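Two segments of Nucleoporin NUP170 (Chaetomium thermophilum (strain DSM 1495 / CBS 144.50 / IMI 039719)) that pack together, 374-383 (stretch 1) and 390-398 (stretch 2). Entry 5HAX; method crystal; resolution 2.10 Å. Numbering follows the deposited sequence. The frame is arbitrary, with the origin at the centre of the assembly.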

# COMPACT_ATOMS: atom_id res chain seq x y z
N SER A 374 6.64 -25.09 -13.29
CA SER A 374 5.71 -24.41 -14.17
C SER A 374 6.42 -23.36 -15.02
O SER A 374 7.30 -22.64 -14.54
CB SER A 374 4.59 -23.74 -13.38
OG SER A 374 3.76 -23.02 -14.27
N ARG A 375 6.02 -23.28 -16.29
CA ARG A 375 6.55 -22.30 -17.23
C ARG A 375 5.56 -21.17 -17.51
O ARG A 375 5.75 -20.42 -18.47
CB ARG A 375 6.92 -23.00 -18.55
CG ARG A 375 7.86 -24.19 -18.40
CD ARG A 375 9.31 -23.76 -18.31
NE ARG A 375 9.73 -23.00 -19.49
CZ ARG A 375 9.91 -23.53 -20.69
NH1 ARG A 375 9.70 -24.82 -20.90
NH2 ARG A 375 10.29 -22.75 -21.70
N ALA A 376 4.52 -21.04 -16.68
CA ALA A 376 3.43 -20.11 -17.00
C ALA A 376 3.89 -18.66 -16.96
O ALA A 376 3.31 -17.81 -17.65
CB ALA A 376 2.28 -20.32 -16.02
N LEU A 377 4.92 -18.34 -16.17
CA LEU A 377 5.47 -17.00 -16.08
C LEU A 377 6.79 -16.87 -16.83
O LEU A 377 7.55 -15.92 -16.58
CB LEU A 377 5.65 -16.59 -14.62
CG LEU A 377 4.40 -16.60 -13.73
CD1 LEU A 377 4.74 -16.07 -12.35
CD2 LEU A 377 3.26 -15.80 -14.35
N ASP A 378 7.08 -17.79 -17.74
CA ASP A 378 8.33 -17.78 -18.50
C ASP A 378 8.05 -17.32 -19.93
O ASP A 378 7.29 -17.98 -20.65
CB ASP A 378 8.96 -19.17 -18.49
CG ASP A 378 10.27 -19.23 -19.26
OD1 ASP A 378 10.87 -18.17 -19.52
OD2 ASP A 378 10.71 -20.35 -19.60
N PRO A 379 8.66 -16.20 -20.37
CA PRO A 379 9.61 -15.30 -19.69
C PRO A 379 8.95 -14.15 -18.94
O PRO A 379 7.96 -13.59 -19.42
CB PRO A 379 10.43 -14.76 -20.85
CG PRO A 379 9.45 -14.67 -21.97
CD PRO A 379 8.46 -15.80 -21.77
N SER A 380 9.50 -13.80 -17.78
CA SER A 380 9.09 -12.62 -17.03
C SER A 380 10.03 -11.48 -17.37
O SER A 380 11.24 -11.56 -17.10
CB SER A 380 9.10 -12.91 -15.53
OG SER A 380 8.12 -13.87 -15.19
N ALA A 381 9.49 -10.41 -17.96
CA ALA A 381 10.28 -9.28 -18.41
C ALA A 381 10.36 -8.17 -17.36
O ALA A 381 11.41 -7.55 -17.19
CB ALA A 381 9.70 -8.71 -19.71
N LEU A 382 9.25 -7.90 -16.67
CA LEU A 382 9.18 -6.87 -15.65
C LEU A 382 8.39 -7.41 -14.47
O LEU A 382 7.47 -8.22 -14.64
CB LEU A 382 8.51 -5.60 -16.17
CG LEU A 382 9.18 -4.88 -17.34
CD1 LEU A 382 8.23 -3.85 -17.94
CD2 LEU A 382 10.47 -4.23 -16.88
N GLY A 383 8.73 -6.95 -13.27
CA GLY A 383 8.05 -7.40 -12.07
C GLY A 383 8.05 -6.34 -10.99
O GLY A 383 9.00 -5.56 -10.86
N TYR A 390 1.16 -7.46 -3.03
CA TYR A 390 0.59 -7.38 -4.37
C TYR A 390 1.69 -7.52 -5.42
O TYR A 390 2.65 -6.75 -5.42
CB TYR A 390 -0.15 -6.05 -4.55
CG TYR A 390 -1.18 -5.73 -3.49
CD1 TYR A 390 -1.96 -6.72 -2.91
CD2 TYR A 390 -1.37 -4.41 -3.07
CE1 TYR A 390 -2.90 -6.41 -1.94
CE2 TYR A 390 -2.31 -4.10 -2.11
CZ TYR A 390 -3.07 -5.10 -1.55
OH TYR A 390 -4.00 -4.77 -0.58
N PHE A 391 1.55 -8.50 -6.31
CA PHE A 391 2.60 -8.88 -7.25
C PHE A 391 2.09 -8.71 -8.68
O PHE A 391 1.06 -9.28 -9.04
CB PHE A 391 3.04 -10.32 -7.00
CG PHE A 391 4.02 -10.86 -8.01
CD1 PHE A 391 5.19 -10.17 -8.30
CD2 PHE A 391 3.78 -12.06 -8.65
CE1 PHE A 391 6.09 -10.67 -9.23
CE2 PHE A 391 4.68 -12.57 -9.57
CZ PHE A 391 5.84 -11.87 -9.86
N PHE A 392 2.82 -7.93 -9.48
CA PHE A 392 2.54 -7.74 -10.90
C PHE A 392 3.72 -8.28 -11.70
O PHE A 392 4.86 -7.87 -11.47
CB PHE A 392 2.34 -6.26 -11.24
CG PHE A 392 1.07 -5.67 -10.69
CD1 PHE A 392 -0.00 -5.40 -11.52
CD2 PHE A 392 0.95 -5.37 -9.34
CE1 PHE A 392 -1.17 -4.85 -11.02
CE2 PHE A 392 -0.22 -4.82 -8.84
CZ PHE A 392 -1.27 -4.56 -9.68
N ASP A 393 3.44 -9.19 -12.65
CA ASP A 393 4.47 -9.78 -13.50
C ASP A 393 4.08 -9.62 -14.96
O ASP A 393 3.00 -10.07 -15.36
CB ASP A 393 4.69 -11.26 -13.17
CG ASP A 393 5.91 -11.83 -13.87
OD1 ASP A 393 6.68 -11.06 -14.48
OD2 ASP A 393 6.11 -13.06 -13.81
N VAL A 394 4.96 -9.01 -15.74
CA VAL A 394 4.75 -8.82 -17.18
C VAL A 394 5.38 -10.03 -17.87
O VAL A 394 6.60 -10.13 -17.97
CB VAL A 394 5.36 -7.51 -17.67
CG1 VAL A 394 5.10 -7.32 -19.16
CG2 VAL A 394 4.82 -6.33 -16.87
N VAL A 395 4.54 -10.95 -18.34
CA VAL A 395 4.98 -12.16 -19.02
C VAL A 395 4.94 -11.90 -20.52
O VAL A 395 3.90 -11.48 -21.05
CB VAL A 395 4.12 -13.37 -18.64
CG1 VAL A 395 4.62 -14.63 -19.34
CG2 VAL A 395 4.12 -13.57 -17.13
N ARG A 396 6.05 -12.17 -21.19
CA ARG A 396 6.23 -11.81 -22.59
C ARG A 396 6.48 -13.06 -23.43
O ARG A 396 7.49 -13.16 -24.13
CB ARG A 396 7.39 -10.81 -22.71
CG ARG A 396 7.28 -9.84 -23.87
CD ARG A 396 8.11 -8.59 -23.59
NE ARG A 396 7.34 -7.55 -22.89
CZ ARG A 396 7.88 -6.47 -22.32
NH1 ARG A 396 7.10 -5.58 -21.72
NH2 ARG A 396 9.19 -6.28 -22.35
N LYS A 397 5.55 -14.03 -23.36
CA LYS A 397 5.71 -15.27 -24.11
C LYS A 397 5.72 -15.01 -25.61
O LYS A 397 6.40 -15.73 -26.36
CB LYS A 397 4.59 -16.25 -23.76
CG LYS A 397 4.83 -17.03 -22.49
CD LYS A 397 3.70 -18.00 -22.21
CE LYS A 397 3.99 -18.86 -20.99
NZ LYS A 397 5.20 -19.71 -21.17
N HIS A 398 4.98 -14.00 -26.07
CA HIS A 398 4.96 -13.61 -27.46
C HIS A 398 5.47 -12.18 -27.61
O HIS A 398 5.25 -11.35 -26.72
CB HIS A 398 3.54 -13.73 -28.03
CG HIS A 398 2.89 -15.05 -27.75
ND1 HIS A 398 3.26 -16.21 -28.39
CD2 HIS A 398 1.91 -15.39 -26.88
CE1 HIS A 398 2.53 -17.21 -27.93
NE2 HIS A 398 1.71 -16.74 -27.02

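The two segments meet as antiparallel strands, 380-383 against 390-395, whose axes approach to 4.7 Å with 150° between their N-to-C directions; 669 Å² is buried in all. Three backbone hydrogen bonds fix the alignment: Arg396 N to Pro379 O (3.0 Å), Ala381 N to Val394 O (2.9 Å) and Val394 N to Leu382 O (2.9 Å). Their N-H...O angles, 166° to 172°, are close to linear. The chains also come close at two non-hydrogen-bonded pairs: between the first two bonds, Ser380 CA lies 4.6 Å from Val395 CA, and beyond the last bond Gly383 CA lies 4.5 Å from Asp393 CA. At such close spacing, CA-H...O contacts form, from Val395 CA to Pro379 O (3.3 Å) and from Gly383 CA to Phe392 O (3.3 Å).

Before the strand, stretch 1 folds into a type I turn from Arg375 to Asp378, closed by Asp378 N to Arg375 O (3.0 Å) and braced by a salt bridge from Arg375 NE to Asp378 OD2 (2.8 Å). The turn leaves two carbonyl oxygens converging on one point, and the end of Lys397 fills it: Lys397 NZ donates to Arg375 O and to Asp378 O, both at 2.8 Å. Lys397 CE, one bond back from NZ, lies against the turn as well, 3.6 Å from Ala376 O. Pro379, joined through a cis peptide bond, lays its ring against the base of that side chain, Pro379 CD being 3.6 Å from Lys397 CA and 3.9 Å from Lys397 CG.

Leu377, from the loop before the strand, packs against the face that carries Ser380, Asp393 and Val395. Leu377 CD2 rests 3.7 Å from Val395 CG2; both methyls lie near Asp393 OD2, Leu377 CD1 at 3.6 Å and Leu377 CD2 at 4.0 Å, and CD1 also reaches the edge of the Phe391 ring, 4.5 Å from Phe391 CE2. Beside this patch sits a compact polar knot. Ser380 OG is 2.6 Å from Asp393 OD2 and 2.5 Å from Leu377 O, distances short enough for hydrogen bonding, although which acceptor takes the serine proton is unsettled.

On the other face, Leu382 packs on Val394, with Leu382 CB 3.8 Å from Val394 CG2. The Arg396 side chain, t at chi1 and chi2 but bent at chi3 (-90°), borders this side: Ala381 CB lies over one face of its guanidinium, 3.6 Å from Arg396 NH2, and Leu382 CD1 approaches obliquely, 4.3 Å from Arg396 NH1.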